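Local structure of esterase (Uncultured bacterium, 5EGN) at residues H3-D7 against D73-V78; Y16-I22 against F40-N46; S29-I34 against M165-F169; A149-S154 against L246-S250; G211-T217 against D239-F243. The protein degrades N-acyl homoserine lactones, acting as an esterase and lactonase of the alpha/beta hydrolase fold and so probably silencing bacterial quorum-sensing signals. The protein carries 2 engineered substitutions. All coordinates share one frame; numbering follows the deposited sequence.

Interaction 1: H3-D7 against D73-V78; sequences HVEND and DDVVAV
Val4 and Val78 meet through their methyl groups, Val4 CG2 lying 3.7 Å from Val78 CG2 while the two side chains cross at about a right angle. The same Val4 CG2 also rests on the backbone of the helix, 3.7 Å from Val78 CA. With Val4 CG1 turned away from its backbone nitrogen (chi1 -150°), this branch reaches Ala77, one residue back along the helix, where it lies 3.6 Å from Ala77 O. Its separation from the methyl of Ala77 is looser, Val4 CG1 to Ala77 CB being 4.2 Å.

Two residues further along the strand, Asn6 also points at the helix. Its CB lies 4.1 Å from Ala77 CB and, on the other flank, 3.5 Å from Asp74 OD1. The amide end of Asn6 lies beside Asp73, but which of its two atoms is the oxygen is doubtful, and no bond is assigned.

Further out, Asp74 is positioned by a salt bridge from its OD2 to Arg54 NE. Val78 is backed by Ile11 and Tyr13 of strand 9-16 and by Ile49 and Ile51 of strand 47-51. Val75, on another side of the helix, packs on Ile98 and Leu102 of helix 94-105. Strand 3-6 is itself fixed to strand 9-16 by backbone bonds between Val4 and Ile11. The short axes run 8.1 Å apart with their directions 128° from each other, the geometry of helix 68-81 laid obliquely over strand 3-6, an edge strand of the alpha/beta hydrolase sheet.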
# COMPACT_ATOMS: atom_id res chain seq x y z
N HIS A 3 8.29 -5.15 14.26
CA HIS A 3 7.91 -6.53 14.50
C HIS A 3 7.56 -6.78 15.96
O HIS A 3 8.15 -6.17 16.86
CB HIS A 3 9.04 -7.48 14.08
CG HIS A 3 9.53 -7.26 12.69
ND1 HIS A 3 9.10 -8.02 11.62
CD2 HIS A 3 10.41 -6.36 12.18
CE1 HIS A 3 9.70 -7.61 10.52
NE2 HIS A 3 10.50 -6.60 10.83
N VAL A 4 6.59 -7.66 16.20
CA VAL A 4 6.43 -8.24 17.53
C VAL A 4 6.76 -9.71 17.42
O VAL A 4 6.60 -10.30 16.36
CB VAL A 4 5.01 -8.08 18.10
CG1 VAL A 4 5.07 -8.00 19.62
CG2 VAL A 4 4.32 -6.85 17.55
N GLU A 5 7.21 -10.33 18.50
CA GLU A 5 7.44 -11.76 18.48
C GLU A 5 6.38 -12.49 19.29
O GLU A 5 6.19 -12.20 20.47
CB GLU A 5 8.85 -12.10 18.98
CG GLU A 5 9.25 -13.53 18.69
CD GLU A 5 10.72 -13.79 18.95
OE1 GLU A 5 11.04 -14.37 20.01
OE2 GLU A 5 11.55 -13.42 18.09
N ASN A 6 5.69 -13.42 18.65
CA ASN A 6 4.73 -14.25 19.36
C ASN A 6 5.16 -15.71 19.27
O ASN A 6 5.02 -16.35 18.23
CB ASN A 6 3.32 -14.06 18.80
CG ASN A 6 2.23 -14.37 19.82
OD1 ASN A 6 1.33 -13.56 20.05
ND2 ASN A 6 2.32 -15.54 20.44
N ASP A 7 5.71 -16.20 20.38
CA ASP A 7 6.12 -17.59 20.52
C ASP A 7 7.14 -17.98 19.44
O ASP A 7 7.16 -19.11 18.96
CB ASP A 7 4.91 -18.52 20.46
CG ASP A 7 5.08 -19.78 21.29
OD1 ASP A 7 6.23 -20.23 21.48
OD2 ASP A 7 4.06 -20.33 21.76
N ASP A 73 -4.01 -14.25 18.57
CA ASP A 73 -2.95 -14.08 19.56
C ASP A 73 -1.83 -13.21 19.00
O ASP A 73 -1.23 -12.42 19.74
CB ASP A 73 -2.40 -15.44 20.01
CG ASP A 73 -1.51 -15.33 21.24
OD1 ASP A 73 -1.48 -14.24 21.87
OD2 ASP A 73 -0.85 -16.33 21.60
N ASP A 74 -1.55 -13.34 17.70
CA ASP A 74 -0.59 -12.44 17.05
C ASP A 74 -1.06 -10.98 17.18
O ASP A 74 -0.27 -10.09 17.55
CB ASP A 74 -0.41 -12.81 15.58
CG ASP A 74 0.25 -14.17 15.39
OD1 ASP A 74 0.93 -14.64 16.33
OD2 ASP A 74 0.09 -14.77 14.31
N VAL A 75 -2.34 -10.76 16.89
CA VAL A 75 -2.93 -9.43 17.05
C VAL A 75 -2.78 -8.92 18.48
O VAL A 75 -2.41 -7.76 18.70
CB VAL A 75 -4.42 -9.42 16.66
CG1 VAL A 75 -5.01 -8.03 16.85
CG2 VAL A 75 -4.61 -9.88 15.23
N VAL A 76 -3.06 -9.78 19.46
CA VAL A 76 -2.95 -9.40 20.87
C VAL A 76 -1.51 -9.05 21.22
O VAL A 76 -1.26 -8.15 22.02
CB VAL A 76 -3.47 -10.52 21.81
CG1 VAL A 76 -3.27 -10.13 23.27
CG2 VAL A 76 -4.93 -10.80 21.54
N ALA A 77 -0.56 -9.76 20.62
CA ALA A 77 0.86 -9.45 20.81
C ALA A 77 1.16 -8.04 20.31
O ALA A 77 1.81 -7.25 21.00
CB ALA A 77 1.73 -10.46 20.09
N VAL A 78 0.67 -7.73 19.12
CA VAL A 78 0.84 -6.38 18.56
C VAL A 78 0.24 -5.32 19.49
O VAL A 78 0.88 -4.30 19.76
CB VAL A 78 0.21 -6.26 17.17
CG1 VAL A 78 0.30 -4.83 16.66
CG2 VAL A 78 0.88 -7.22 16.20

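Interaction 2: Y16-I22 against F40-N46; sequences YGEGVPI and FPFAQTN
Asn46 enters the contact beside Val20 and Ile22, with CG anti to its carbonyl carbon (chi1 -63°). Its CB lies 3.8 Å from Ile22 CD1, and its CG meets the same methyl more closely, Asn46 CG to Ile22 CD1 being 3.5 Å. At the tip, ND2 donates to Val20 O over 2.8 Å at an N-H...O angle of 161°. The acceptor lies in the amide plane of Asn46, although ND2 itself is tilted somewhat from the carbonyl plane of Val20. The other tip atom, OD1, accepts from Thr45 OG1, so the amide is held at both ends.

This joins the loop that leads into strand 21-25 to the loop that leads into strand 47-51, neighbouring parallel strands of the alpha/beta hydrolase sheet. Water also links the two segments: one molecule accepts from Val20 N and donates to Thr45 O, which is 2.8 Å from it. Gly17 passes close to the type I turn of residues 41-44, its CA making a C-H...O contact of 3.5 Å with Ala43 O.

Beyond this turn Tyr16 CB touches Ala43 CB. The Tyr16 ring receives the edge of Phe40, whose CE1 stands over the centre of the tyrosine face; the ring centroids of Tyr16 and Phe40 are 5.1 Å apart and the planes 52° from each other. Phe40 also meets His168 of the second subunit, and Gly17 N is hydrogen-bonded to Ser173 OG of that subunit.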
# COMPACT_ATOMS: atom_id res chain seq x y z
N TYR A 16 0.59 4.33 12.85
CA TYR A 16 0.65 5.78 12.63
C TYR A 16 -0.40 6.53 13.45
O TYR A 16 -1.48 6.00 13.71
CB TYR A 16 0.47 6.12 11.15
CG TYR A 16 1.45 5.46 10.19
CD1 TYR A 16 2.65 6.08 9.85
CD2 TYR A 16 1.15 4.24 9.61
CE1 TYR A 16 3.53 5.48 8.97
CE2 TYR A 16 2.03 3.63 8.72
CZ TYR A 16 3.22 4.26 8.41
OH TYR A 16 4.09 3.66 7.53
N GLY A 17 -0.10 7.76 13.84
CA GLY A 17 -1.08 8.61 14.49
C GLY A 17 -1.39 8.29 15.95
O GLY A 17 -0.80 7.38 16.53
N GLU A 18 -2.32 9.05 16.52
CA GLU A 18 -2.67 8.93 17.94
C GLU A 18 -4.17 9.09 18.18
O GLU A 18 -4.87 9.76 17.41
CB GLU A 18 -1.91 9.97 18.76
CG GLU A 18 -0.41 9.74 18.85
CD GLU A 18 0.30 10.83 19.62
OE1 GLU A 18 0.15 12.01 19.26
OE2 GLU A 18 1.00 10.50 20.60
N GLY A 19 -4.67 8.47 19.25
CA GLY A 19 -6.07 8.57 19.60
C GLY A 19 -6.73 7.22 19.83
O GLY A 19 -6.11 6.29 20.35
N VAL A 20 -7.99 7.11 19.43
CA VAL A 20 -8.72 5.84 19.51
C VAL A 20 -8.17 4.88 18.46
O VAL A 20 -8.20 5.17 17.27
CB VAL A 20 -10.23 6.04 19.30
CG1 VAL A 20 -10.95 4.70 19.28
CG2 VAL A 20 -10.80 6.95 20.38
N PRO A 21 -7.67 3.72 18.91
CA PRO A 21 -6.98 2.76 18.04
C PRO A 21 -7.90 2.07 17.03
O PRO A 21 -9.00 1.64 17.39
CB PRO A 21 -6.39 1.74 19.02
CG PRO A 21 -6.44 2.41 20.36
CD PRO A 21 -7.65 3.28 20.32
N ILE A 22 -7.44 1.95 15.79
CA ILE A 22 -8.14 1.18 14.77
C ILE A 22 -7.22 0.12 14.19
O ILE A 22 -6.16 0.44 13.65
CB ILE A 22 -8.66 2.07 13.62
CG1 ILE A 22 -9.57 3.18 14.16
CG2 ILE A 22 -9.39 1.23 12.59
CD1 ILE A 22 -10.08 4.11 13.08
N PHE A 40 -3.84 6.08 6.22
CA PHE A 40 -3.34 7.42 6.49
C PHE A 40 -4.42 8.49 6.71
O PHE A 40 -4.22 9.38 7.55
CB PHE A 40 -2.39 7.84 5.36
CG PHE A 40 -1.23 6.91 5.18
CD1 PHE A 40 -0.11 7.02 5.99
CD2 PHE A 40 -1.27 5.90 4.23
CE1 PHE A 40 0.96 6.16 5.84
CE2 PHE A 40 -0.20 5.04 4.08
CZ PHE A 40 0.91 5.16 4.88
N PRO A 41 -5.55 8.43 5.98
CA PRO A 41 -6.62 9.36 6.36
C PRO A 41 -7.11 9.13 7.79
O PRO A 41 -7.39 10.10 8.50
CB PRO A 41 -7.72 9.05 5.35
CG PRO A 41 -6.98 8.60 4.14
CD PRO A 41 -5.82 7.81 4.67
N PHE A 42 -7.20 7.87 8.21
CA PHE A 42 -7.62 7.56 9.57
C PHE A 42 -6.49 7.76 10.57
O PHE A 42 -6.73 7.79 11.78
CB PHE A 42 -8.15 6.12 9.65
CG PHE A 42 -9.53 5.96 9.09
CD1 PHE A 42 -10.64 6.28 9.87
CD2 PHE A 42 -9.73 5.51 7.80
CE1 PHE A 42 -11.92 6.13 9.36
CE2 PHE A 42 -11.00 5.37 7.29
CZ PHE A 42 -12.10 5.68 8.07
N ALA A 43 -5.27 7.91 10.07
CA ALA A 43 -4.13 8.21 10.93
C ALA A 43 -4.15 9.66 11.38
O ALA A 43 -3.42 10.05 12.29
CB ALA A 43 -2.83 7.89 10.22
N GLN A 44 -4.99 10.46 10.73
CA GLN A 44 -5.13 11.87 11.07
C GLN A 44 -5.96 12.05 12.34
O GLN A 44 -5.77 13.01 13.08
CB GLN A 44 -5.76 12.65 9.92
CG GLN A 44 -4.99 12.59 8.61
CD GLN A 44 -5.61 13.45 7.53
OE1 GLN A 44 -6.05 12.94 6.50
NE2 GLN A 44 -5.66 14.75 7.76
N THR A 45 -6.88 11.13 12.57
CA THR A 45 -7.80 11.23 13.70
C THR A 45 -7.65 10.07 14.69
O THR A 45 -8.14 10.15 15.81
CB THR A 45 -9.26 11.27 13.23
OG1 THR A 45 -9.52 10.15 12.37
CG2 THR A 45 -9.54 12.55 12.46
N ASN A 46 -6.97 9.01 14.27
CA ASN A 46 -6.87 7.81 15.09
C ASN A 46 -5.47 7.22 15.15
O ASN A 46 -4.59 7.59 14.38
CB ASN A 46 -7.84 6.75 14.58
CG ASN A 46 -9.29 7.17 14.69
OD1 ASN A 46 -9.81 7.86 13.82
ND2 ASN A 46 -9.94 6.77 15.77
O HOH W 1 -3.99 10.58 14.75
O HOH W 2 -9.14 9.05 18.15

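Interaction 3: S29-I34 against M165-F169; sequences STNGGI and MKAHF
Asn31, which brings its amide to the rim of the His168 ring, is steadied through OD1: this oxygen accepts from Gly33 N over 2.9 Å at an N-H...O angle of 151°. The bond forms an Asx turn, with Asn31 CG between the backbone nitrogen and the carbonyl carbon (chi1 57°). The ND2 end then reaches the ring edge in its plane, Asn31 ND2 to His168 CE1 being 3.2 Å, with the amide and ring planes 72° apart. ND2 has its hydrogen-bond partner elsewhere, in Asn174 OD1.

One face of the imidazole is covered by backbone, since Thr30 CA sits 3.8 Å from the centroid of the His168 ring and close to the ring normal, a CH-pi contact. The loop of residues 29-34 follows strand 21-25, at the carboxyl edge of the sheet where alpha/beta hydrolases place their active site. Helix 159-168 belongs to the helices between strands 110-116 and 206-211, the usual place of the cap in this fold.

Thr30 CG2 turns toward the helix and lies 3.6 Å from Met165 SD, while its OG1 is hydrogen-bonded to Pro27 O and His26 ND1. Met165 reaches the threonine by bending at both chi2 and chi3. Ser29 approaches from the other end, its O 3.3 Å from His168 CB and its CB 4.2 Å from Phe169 CB. His168 NE2 is hydrogen-bonded to Tyr36 OH of the second subunit.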
# COMPACT_ATOMS: atom_id res chain seq x y z
N SER A 29 -4.24 -14.29 1.81
CA SER A 29 -3.28 -14.26 0.70
C SER A 29 -2.74 -12.87 0.37
O SER A 29 -1.86 -12.72 -0.48
CB SER A 29 -3.88 -14.88 -0.57
OG SER A 29 -4.64 -13.92 -1.28
N THR A 30 -3.27 -11.84 1.03
CA THR A 30 -2.80 -10.48 0.81
C THR A 30 -1.89 -10.03 1.95
O THR A 30 -1.30 -10.85 2.64
CB THR A 30 -3.97 -9.49 0.68
OG1 THR A 30 -4.59 -9.31 1.96
CG2 THR A 30 -5.00 -10.00 -0.32
N ASN A 31 -1.78 -8.72 2.12
CA ASN A 31 -1.07 -8.14 3.26
C ASN A 31 -1.61 -6.76 3.62
O ASN A 31 -2.62 -6.32 3.08
CB ASN A 31 0.43 -8.07 2.99
CG ASN A 31 0.77 -7.28 1.75
OD1 ASN A 31 0.70 -6.05 1.74
ND2 ASN A 31 1.15 -7.98 0.69
N GLY A 32 -0.91 -6.08 4.52
CA GLY A 32 -1.36 -4.80 5.04
C GLY A 32 -1.47 -3.68 4.02
O GLY A 32 -2.24 -2.73 4.21
N GLY A 33 -0.72 -3.80 2.93
CA GLY A 33 -0.73 -2.80 1.88
C GLY A 33 -2.13 -2.47 1.41
O GLY A 33 -2.44 -1.32 1.12
N ILE A 34 -2.99 -3.48 1.36
CA ILE A 34 -4.39 -3.33 0.93
C ILE A 34 -5.14 -2.19 1.64
O ILE A 34 -6.16 -1.72 1.14
CB ILE A 34 -5.18 -4.65 1.13
CG1 ILE A 34 -6.42 -4.70 0.23
CG2 ILE A 34 -5.55 -4.85 2.59
CD1 ILE A 34 -7.16 -6.02 0.27
N MET A 165 -4.60 -8.71 -6.86
CA MET A 165 -5.05 -9.81 -6.01
C MET A 165 -4.61 -11.15 -6.59
O MET A 165 -4.28 -12.08 -5.85
CB MET A 165 -6.56 -9.78 -5.83
CG MET A 165 -6.98 -9.91 -4.38
SD MET A 165 -6.30 -8.59 -3.35
CE MET A 165 -7.20 -7.17 -3.98
N LYS A 166 -4.61 -11.25 -7.92
CA LYS A 166 -4.08 -12.44 -8.58
C LYS A 166 -2.58 -12.52 -8.41
O LYS A 166 -1.99 -13.60 -8.41
CB LYS A 166 -4.45 -12.45 -10.07
CG LYS A 166 -5.80 -13.08 -10.37
CD LYS A 166 -6.01 -13.27 -11.86
CE LYS A 166 -7.35 -13.91 -12.16
NZ LYS A 166 -7.57 -14.12 -13.62
N ALA A 167 -1.95 -11.35 -8.25
CA ALA A 167 -0.51 -11.28 -8.03
C ALA A 167 -0.14 -11.71 -6.61
O ALA A 167 0.91 -12.31 -6.40
CB ALA A 167 -0.01 -9.88 -8.31
N HIS A 168 -1.01 -11.40 -5.66
CA HIS A 168 -0.74 -11.67 -4.25
C HIS A 168 -0.42 -13.14 -3.94
O HIS A 168 0.52 -13.42 -3.19
CB HIS A 168 -1.93 -11.23 -3.39
CG HIS A 168 -1.80 -9.84 -2.84
ND1 HIS A 168 -0.78 -9.46 -2.00
CD2 HIS A 168 -2.56 -8.73 -3.02
CE1 HIS A 168 -0.92 -8.19 -1.68
NE2 HIS A 168 -1.99 -7.72 -2.28
N PHE A 169 -1.19 -14.06 -4.51
CA PHE A 169 -0.98 -15.48 -4.19
C PHE A 169 -0.02 -16.16 -5.16
O PHE A 169 0.33 -17.32 -4.98
CB PHE A 169 -2.32 -16.23 -4.18
CG PHE A 169 -3.00 -16.31 -5.52
CD1 PHE A 169 -2.69 -17.33 -6.40
CD2 PHE A 169 -3.98 -15.40 -5.87
CE1 PHE A 169 -3.32 -17.42 -7.63
CE2 PHE A 169 -4.61 -15.49 -7.09
CZ PHE A 169 -4.28 -16.50 -7.97

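Interaction 4: A149-S154 against L246-S250; sequences AVSARS and LERPS
Glu247 and Ser154 share the same first torsion, the side chain anti to the carbonyl carbon (chi1 -66° in both), and this turns the two polar ends toward each other. Beyond CG the glutamate runs straight out, so that OE2 arrives at the hydroxyl of Ser154. Ser154 OG donates to Glu247 OE2, though the modelled separation of 2.4 Å is too short to be trusted in detail at this resolution.

A second donor on OE2 is the backbone: Ser151 N points almost straight at Glu247 OE2 (169° at the hydrogen), but over 3.4 Å, a weak bond. Ser151 also caps helix 152-157, its OG accepting from Ser154 N at 3.1 Å, which fixes the backbone of the serine that faces the carboxylate. The hydroxyl of Ser151 is bonded in addition to Asp239 O.

At the outer, partly exposed side, Arg153 and Arg248 come together obliquely, with Arg153 NE 3.6 Å from Arg248 NH1 and the guanidinium planes 78° apart. Arg248 has its compensating charge in a salt bridge to Glu251, while Arg153 makes a long, weak ion pair with Asp239.

Glu247 OE1 accepts from Gly241 N and Phe243 N, either side of His242 in the chain. Buried, surrounded by donors on both oxygens and facing the N-terminal end of helix 152-157, the carboxylate is probably kept ionised, and it ties this helix start to the loop of residues 239-243.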
# COMPACT_ATOMS: atom_id res chain seq x y z
N ALA A 149 -14.67 -12.22 -6.90
CA ALA A 149 -14.37 -11.38 -5.74
C ALA A 149 -14.53 -9.90 -6.03
O ALA A 149 -14.55 -9.07 -5.11
CB ALA A 149 -12.95 -11.66 -5.26
N VAL A 150 -14.65 -9.55 -7.31
CA VAL A 150 -14.84 -8.16 -7.69
C VAL A 150 -16.09 -7.99 -8.54
O VAL A 150 -16.48 -8.89 -9.28
CB VAL A 150 -13.62 -7.61 -8.46
CG1 VAL A 150 -12.45 -7.40 -7.51
CG2 VAL A 150 -13.23 -8.55 -9.59
N SER A 151 -16.74 -6.83 -8.42
CA SER A 151 -17.95 -6.56 -9.17
C SER A 151 -17.63 -6.32 -10.64
O SER A 151 -16.48 -6.09 -11.00
CB SER A 151 -18.69 -5.35 -8.59
OG SER A 151 -17.99 -4.15 -8.84
N ALA A 152 -18.66 -6.37 -11.48
CA ALA A 152 -18.51 -6.11 -12.90
C ALA A 152 -18.05 -4.67 -13.13
O ALA A 152 -17.19 -4.41 -13.98
CB ALA A 152 -19.81 -6.38 -13.64
N ARG A 153 -18.62 -3.75 -12.36
CA ARG A 153 -18.26 -2.34 -12.42
C ARG A 153 -16.79 -2.14 -12.06
O ARG A 153 -16.10 -1.32 -12.66
CB ARG A 153 -19.16 -1.53 -11.49
CG ARG A 153 -18.99 -0.03 -11.57
CD ARG A 153 -20.01 0.65 -10.67
NE ARG A 153 -19.81 2.09 -10.57
CZ ARG A 153 -20.76 2.99 -10.80
NH1 ARG A 153 -21.97 2.59 -11.16
NH2 ARG A 153 -20.49 4.28 -10.68
N SER A 154 -16.32 -2.91 -11.08
CA SER A 154 -14.92 -2.87 -10.68
C SER A 154 -14.02 -3.47 -11.76
O SER A 154 -12.92 -2.98 -12.00
CB SER A 154 -14.71 -3.60 -9.36
OG SER A 154 -15.36 -2.92 -8.30
N LEU A 246 -11.09 -1.16 -1.54
CA LEU A 246 -10.34 -0.87 -2.76
C LEU A 246 -11.25 -0.49 -3.92
O LEU A 246 -10.90 0.34 -4.75
CB LEU A 246 -9.48 -2.07 -3.16
CG LEU A 246 -8.13 -2.23 -2.45
CD1 LEU A 246 -7.35 -3.39 -3.03
CD2 LEU A 246 -7.33 -0.94 -2.54
N GLU A 247 -12.43 -1.11 -3.98
CA GLU A 247 -13.37 -0.87 -5.07
C GLU A 247 -13.99 0.52 -4.98
O GLU A 247 -14.09 1.22 -5.99
CB GLU A 247 -14.45 -1.95 -5.08
CG GLU A 247 -13.91 -3.35 -5.41
CD GLU A 247 -15.00 -4.39 -5.50
OE1 GLU A 247 -14.95 -5.37 -4.72
OE2 GLU A 247 -15.90 -4.25 -6.35
N ARG A 248 -14.43 0.90 -3.79
CA ARG A 248 -14.94 2.25 -3.55
C ARG A 248 -14.38 2.79 -2.23
O ARG A 248 -15.12 2.92 -1.26
CB ARG A 248 -16.47 2.26 -3.53
CG ARG A 248 -17.12 1.65 -4.76
CD ARG A 248 -18.62 1.91 -4.79
NE ARG A 248 -18.92 3.32 -5.02
CZ ARG A 248 -18.96 3.89 -6.22
NH1 ARG A 248 -18.71 3.17 -7.31
NH2 ARG A 248 -19.25 5.17 -6.34
N PRO A 249 -13.08 3.11 -2.21
CA PRO A 249 -12.33 3.45 -0.99
C PRO A 249 -12.92 4.58 -0.15
O PRO A 249 -13.04 4.42 1.07
CB PRO A 249 -10.96 3.85 -1.53
CG PRO A 249 -10.84 3.14 -2.83
CD PRO A 249 -12.22 3.17 -3.41
N SER A 250 -13.28 5.70 -0.78
CA SER A 250 -13.80 6.85 -0.05
C SER A 250 -15.12 6.55 0.66
O SER A 250 -15.35 7.00 1.78
CB SER A 250 -13.98 8.04 -0.99
OG SER A 250 -12.73 8.62 -1.33

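Interaction 5: G211-T217 against D239-F243; sequences GEEDLVT and DVGHF. Engineered in segment 211-217: Val216 (natural residue Ala).
The imidazole of His242 has Val216, an engineered residue, over one face: Val216 CG1 lies 4.0 Å from the centroid of the His242 ring and nearly along the ring normal, a CH-pi contact displaced toward the rim. Near the ring plane, at the edge, stand Asp214 and Thr217, with Thr217 OG1 3.6 Å from His242 CE1. Phe243 CZ also lies in this plane.

The carboxylate of Asp214 is turned 81° from the ring. His242 ND1 donates to Asp214 OD2 over 2.6 Å, at 164°, reaching the oxygen on its syn side and close to the carboxylate plane. Asp214 gets there with CG anti to its backbone nitrogen (chi1 -168°). Its other oxygen is held by the chain that follows: Thr217 N donates to Asp214 OD1 at 2.9 Å from above the carboxylate plane, an Asx motif. Both oxygens are thus bonded, which limits rotation of the group.

Behind this pair the backbones lie close. Glu213 N donates to Val240 O over 3.0 Å, and Gly211 CA makes a C-H...O contact of 3.5 Å with Gly241 O. These loops leave strands 206-211 and 233-237, the places that carry the acid and the histidine of the alpha/beta hydrolase catalytic triad. With its ring touching Ser93 of a probable nucleophile elbow and ND1 committed to Asp214, His242 is arranged as the histidine of a Ser-His-Asp triad would be.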
# COMPACT_ATOMS: atom_id res chain seq x y z
N GLY A 211 -20.55 -6.92 0.04
CA GLY A 211 -20.71 -6.51 -1.34
C GLY A 211 -21.80 -7.33 -2.01
O GLY A 211 -21.89 -8.54 -1.78
N GLU A 212 -22.62 -6.68 -2.82
CA GLU A 212 -23.73 -7.36 -3.49
C GLU A 212 -23.26 -8.46 -4.44
O GLU A 212 -23.88 -9.52 -4.53
CB GLU A 212 -24.58 -6.34 -4.25
CG GLU A 212 -25.75 -6.95 -5.01
CD GLU A 212 -26.20 -6.08 -6.16
OE1 GLU A 212 -25.44 -5.16 -6.55
OE2 GLU A 212 -27.32 -6.30 -6.68
N GLU A 213 -22.16 -8.20 -5.13
CA GLU A 213 -21.67 -9.13 -6.15
C GLU A 213 -20.56 -10.04 -5.65
O GLU A 213 -19.92 -10.74 -6.45
CB GLU A 213 -21.18 -8.36 -7.37
CG GLU A 213 -22.25 -7.58 -8.09
CD GLU A 213 -21.75 -6.96 -9.38
OE1 GLU A 213 -20.98 -7.62 -10.10
OE2 GLU A 213 -22.11 -5.80 -9.66
N ASP A 214 -20.33 -10.05 -4.34
CA ASP A 214 -19.30 -10.92 -3.78
C ASP A 214 -19.77 -12.38 -3.82
O ASP A 214 -20.81 -12.73 -3.25
CB ASP A 214 -18.96 -10.51 -2.35
CG ASP A 214 -17.71 -11.18 -1.82
OD1 ASP A 214 -17.22 -12.15 -2.44
OD2 ASP A 214 -17.20 -10.75 -0.76
N LEU A 215 -18.98 -13.21 -4.50
CA LEU A 215 -19.28 -14.63 -4.65
C LEU A 215 -18.31 -15.48 -3.82
O LEU A 215 -18.58 -16.64 -3.53
CB LEU A 215 -19.24 -15.04 -6.12
CG LEU A 215 -20.33 -14.41 -6.98
CD1 LEU A 215 -20.08 -14.62 -8.46
CD2 LEU A 215 -21.67 -15.00 -6.60
N VAL A 216 -17.18 -14.88 -3.46
CA VAL A 216 -16.21 -15.48 -2.54
C VAL A 216 -16.81 -15.55 -1.13
O VAL A 216 -16.73 -16.58 -0.46
CB VAL A 216 -14.90 -14.66 -2.49
CG1 VAL A 216 -13.97 -15.18 -1.41
CG2 VAL A 216 -14.22 -14.69 -3.84
N THR A 217 -17.39 -14.43 -0.70
CA THR A 217 -18.19 -14.37 0.51
C THR A 217 -19.58 -13.85 0.13
O THR A 217 -19.76 -12.66 -0.16
CB THR A 217 -17.52 -13.49 1.60
OG1 THR A 217 -16.65 -14.30 2.39
CG2 THR A 217 -18.55 -12.85 2.52
N ASP A 239 -22.82 -2.80 -6.30
CA ASP A 239 -21.70 -2.70 -7.26
C ASP A 239 -20.33 -2.97 -6.62
O ASP A 239 -19.31 -2.43 -7.07
CB ASP A 239 -21.67 -1.31 -7.92
CG ASP A 239 -22.70 -1.15 -9.02
OD1 ASP A 239 -22.72 -1.99 -9.94
OD2 ASP A 239 -23.47 -0.16 -8.98
N VAL A 240 -20.29 -3.81 -5.59
CA VAL A 240 -19.02 -4.13 -4.91
C VAL A 240 -18.89 -5.64 -4.68
O VAL A 240 -19.91 -6.32 -4.51
CB VAL A 240 -18.92 -3.39 -3.56
CG1 VAL A 240 -17.63 -3.75 -2.83
CG2 VAL A 240 -18.99 -1.90 -3.80
N GLY A 241 -17.67 -6.16 -4.73
CA GLY A 241 -17.43 -7.56 -4.44
C GLY A 241 -16.79 -7.77 -3.07
O GLY A 241 -17.38 -7.43 -2.04
N HIS A 242 -15.57 -8.31 -3.05
CA HIS A 242 -14.91 -8.70 -1.81
C HIS A 242 -14.09 -7.57 -1.19
O HIS A 242 -13.78 -7.61 0.00
CB HIS A 242 -13.99 -9.91 -2.07
CG HIS A 242 -13.75 -10.76 -0.87
ND1 HIS A 242 -14.77 -11.37 -0.17
CD2 HIS A 242 -12.60 -11.13 -0.24
CE1 HIS A 242 -14.27 -12.06 0.84
NE2 HIS A 242 -12.95 -11.93 0.81
N PHE A 243 -13.75 -6.57 -1.99
CA PHE A 243 -12.82 -5.54 -1.53
C PHE A 243 -13.40 -4.13 -1.60
O PHE A 243 -12.97 -3.32 -2.42
CB PHE A 243 -11.53 -5.62 -2.35
CG PHE A 243 -11.01 -7.02 -2.53
CD1 PHE A 243 -10.28 -7.64 -1.53
CD2 PHE A 243 -11.26 -7.72 -3.70
CE1 PHE A 243 -9.81 -8.93 -1.69
CE2 PHE A 243 -10.79 -9.01 -3.87
CZ PHE A 243 -10.07 -9.61 -2.86

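Interactions 3, 4 and 5 form one buried, connected region: Met165 and Ile34 of interaction 3 touch Leu246 of interaction 4 and Phe243 of interaction 5, and the centres of interactions 4 and 5 are about 8 Å apart. Their chemistry runs from ring faces and methyls in interaction 3 to gripped carboxylates in 4 and 5. Interactions 1 and 2 are only partly buried and reach the same sheet, yet their nearest atoms are about 9 Å apart. Interaction 1 mixes valine and alanine packing with an asparagine beside two aspartates, whereas interaction 2 relies on an amide, waters and an aromatic pair. Interactions 2, 3 and 4 also meet the second subunit; 1 and 5 do not.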